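Local coordinates for protein intracellular growth locus, subunit C (PDB 2QWU) that is a pathogenicity-island protein of Francisella tularensis that probably supports intracellular growth and host-cell invasion, at residues N33-I38 against N124-Q129. The protein carries 2 engineered substitutions. Sequence-based numbering, arbitrary orientation.
Engineered in segment 33-38: Met36 (natural residue Leu).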
loop_
_atom_site.group_PDB
_atom_site.type_symbol
_atom_site.label_atom_id
_atom_site.label_comp_id
_atom_site.label_asym_id
_atom_site.label_seq_id
_atom_site.Cartn_x
_atom_site.Cartn_y
_atom_site.Cartn_z
ATOM N N ASN A 33 1.332 -14.322 9.321
ATOM C CA ASN A 33 2.025 -13.012 9.327
ATOM C C ASN A 33 1.190 -11.904 8.736
ATOM O O ASN A 33 0.134 -12.153 8.117
ATOM C CB ASN A 33 3.379 -13.136 8.581
ATOM C CG ASN A 33 4.155 -14.374 9.006
ATOM O OD1 ASN A 33 4.387 -14.575 10.192
ATOM N ND2 ASN A 33 4.526 -15.220 8.045
ATOM N N CYS A 34 1.641 -10.677 8.954
ATOM C CA CYS A 34 0.884 -9.528 8.474
ATOM C C CYS A 34 0.862 -9.410 6.946
ATOM O O CYS A 34 1.755 -9.879 6.215
ATOM C CB CYS A 34 1.396 -8.252 9.103
ATOM S SG CYS A 34 3.081 -7.857 8.559
ATOM N N ARG A 35 -0.247 -8.868 6.447
ATOM C CA ARG A 35 -0.360 -8.665 5.007
ATOM C C ARG A 35 -1.356 -7.511 4.767
ATOM O O ARG A 35 -2.328 -7.320 5.515
ATOM C CB ARG A 35 -0.794 -9.945 4.258
ATOM C CG ARG A 35 -2.363 -10.301 4.288
ATOM C CD ARG A 35 -2.855 -10.614 5.650
ATOM N NE ARG A 35 -2.168 -11.727 6.299
ATOM C CZ ARG A 35 -2.353 -13.041 6.075
ATOM N NH1 ARG A 35 -3.230 -13.515 5.173
ATOM N NH2 ARG A 35 -1.666 -13.936 6.803
HETATM N N MSE A 36 -1.082 -6.737 3.722
HETATM C CA MSE A 36 -1.927 -5.599 3.352
HETATM C C MSE A 36 -2.168 -5.624 1.870
HETATM O O MSE A 36 -1.288 -5.929 1.096
HETATM C CB MSE A 36 -1.236 -4.270 3.731
HETATM C CG MSE A 36 -1.235 -3.970 5.196
HETATM SE SE MSE A 36 -0.410 -2.252 5.472
HETATM C CE MSE A 36 -1.577 -1.360 4.642
ATOM N N PHE A 37 -3.416 -5.384 1.461
ATOM C CA PHE A 37 -3.693 -5.309 0.071
ATOM C C PHE A 37 -4.931 -4.431 -0.149
ATOM O O PHE A 37 -5.699 -4.156 0.797
ATOM C CB PHE A 37 -3.828 -6.720 -0.523
ATOM C CG PHE A 37 -4.929 -7.582 0.130
ATOM C CD1 PHE A 37 -6.251 -7.464 -0.288
ATOM C CD2 PHE A 37 -4.608 -8.517 1.125
ATOM C CE1 PHE A 37 -7.282 -8.297 0.284
ATOM C CE2 PHE A 37 -5.610 -9.367 1.701
ATOM C CZ PHE A 37 -6.968 -9.235 1.251
ATOM N N ILE A 38 -5.070 -3.956 -1.383
ATOM C CA ILE A 38 -6.174 -3.053 -1.701
ATOM C C ILE A 38 -7.001 -3.557 -2.877
ATOM O O ILE A 38 -6.476 -4.139 -3.820
ATOM C CB ILE A 38 -5.639 -1.637 -1.979
ATOM C CG1 ILE A 38 -4.512 -1.695 -3.039
ATOM C CG2 ILE A 38 -5.134 -0.995 -0.665
ATOM C CD1 ILE A 38 -3.971 -0.305 -3.458
ATOM N N ASN A 124 -10.124 0.147 -1.210
ATOM C CA ASN A 124 -10.333 -0.306 0.160
ATOM C C ASN A 124 -9.254 -1.299 0.558
ATOM O O ASN A 124 -9.001 -2.286 -0.156
ATOM C CB ASN A 124 -11.677 -1.020 0.280
ATOM C CG ASN A 124 -12.828 -0.092 -0.043
ATOM O OD1 ASN A 124 -12.926 1.011 0.549
ATOM N ND2 ASN A 124 -13.685 -0.503 -0.971
ATOM N N SER A 125 -8.634 -1.045 1.698
ATOM C CA SER A 125 -7.647 -2.006 2.186
ATOM C C SER A 125 -8.324 -3.085 3.032
ATOM O O SER A 125 -9.458 -2.923 3.527
ATOM C CB SER A 125 -6.535 -1.272 2.982
ATOM O OG SER A 125 -7.014 -0.434 4.001
ATOM N N ASN A 126 -7.646 -4.209 3.176
ATOM C CA ASN A 126 -8.174 -5.332 3.975
ATOM C C ASN A 126 -8.239 -5.022 5.462
ATOM O O ASN A 126 -7.465 -4.238 6.006
ATOM C CB ASN A 126 -7.370 -6.625 3.721
ATOM C CG ASN A 126 -5.896 -6.511 4.156
ATOM O OD1 ASN A 126 -5.199 -5.579 3.792
ATOM N ND2 ASN A 126 -5.437 -7.486 4.928
ATOM N N LYS A 127 -9.191 -5.645 6.132
ATOM C CA LYS A 127 -9.381 -5.361 7.558
ATOM C C LYS A 127 -8.546 -6.249 8.464
ATOM O O LYS A 127 -8.280 -5.863 9.585
ATOM C CB LYS A 127 -10.870 -5.504 7.911
ATOM C CG LYS A 127 -11.738 -4.467 7.148
ATOM C CD LYS A 127 -13.248 -4.552 7.456
ATOM C CE LYS A 127 -14.067 -3.602 6.566
ATOM N NZ LYS A 127 -13.422 -2.267 6.408
ATOM N N LYS A 128 -8.151 -7.422 8.000
ATOM C CA LYS A 128 -7.384 -8.305 8.867
ATOM C C LYS A 128 -5.933 -8.327 8.381
ATOM O O LYS A 128 -5.547 -9.204 7.639
ATOM C CB LYS A 128 -8.024 -9.696 8.845
ATOM C CG LYS A 128 -9.449 -9.658 9.465
ATOM C CD LYS A 128 -10.044 -11.077 9.557
ATOM C CE LYS A 128 -11.310 -11.121 10.384
ATOM N NZ LYS A 128 -12.425 -10.444 9.645
ATOM N N GLN A 129 -5.151 -7.346 8.827
ATOM C CA GLN A 129 -3.764 -7.174 8.392
ATOM C C GLN A 129 -2.707 -7.788 9.336
ATOM O O GLN A 129 -1.729 -8.338 8.873
ATOM C CB GLN A 129 -3.511 -5.690 8.293
ATOM C CG GLN A 129 -4.458 -4.993 7.309
ATOM C CD GLN A 129 -4.139 -3.514 7.209
ATOM O OE1 GLN A 129 -3.258 -3.003 7.920
ATOM N NE2 GLN A 129 -4.828 -2.819 6.333
#
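Ile38 and Ser125 form a single antiparallel bridge, their CA atoms 4.3 Å apart, and beside it Asn126 N donates to Phe37 O over 3.1 Å. After Asn126 the loop 124-129 turns away from the 33-38 backbone, and the Asn126 side chain spans the gap with its amide. Phe37 N donates to Asn126 OD1 (2.9 Å), from above the carbonyl plane, while Asn126 ND2 gives Arg35 O a nearly straight bond at 3.2 Å, with an N-H...O angle of 169°. One flat group thus meets two backbone polar atoms on either side of Met36, and ND2 has a second acceptor in Asp56. The same amide is stacked on the Phe37 ring, the planes 13° apart; Asn126 CB sits over the face, offset toward the rim, 3.6 Å from Phe37 CZ. A chi1 of 58° puts Phe37 CG between its own N and carbonyl carbon, 4.2 Å from Asn126 OD1. Where the loop comes back, Gln129 O probably accepts from Arg35 N, although its modelled position is doubtful. Met36, an engineered methionine present as selenomethionine, lays CG 3.5 Å from Gln129 OE1. Three hydrogen bonds fix the Gln129 amide: NE2 donates to Asn126 O within the same loop and to Ile141 O, while OE1 accepts from Met140 N. Arg35 curls back to grip Asn33 O side-on through NE and NH2; its NH1 bonds Ile55 O, and its CD rests 3.6 Å from Lys128 O. Overall, this is an interrupted antiparallel pairing leading into strand 37-43, where the loop after strand 120-122 continues alongside its sheet partner and the Asn126 side chain supplies partners for Arg35 O and Phe37 N.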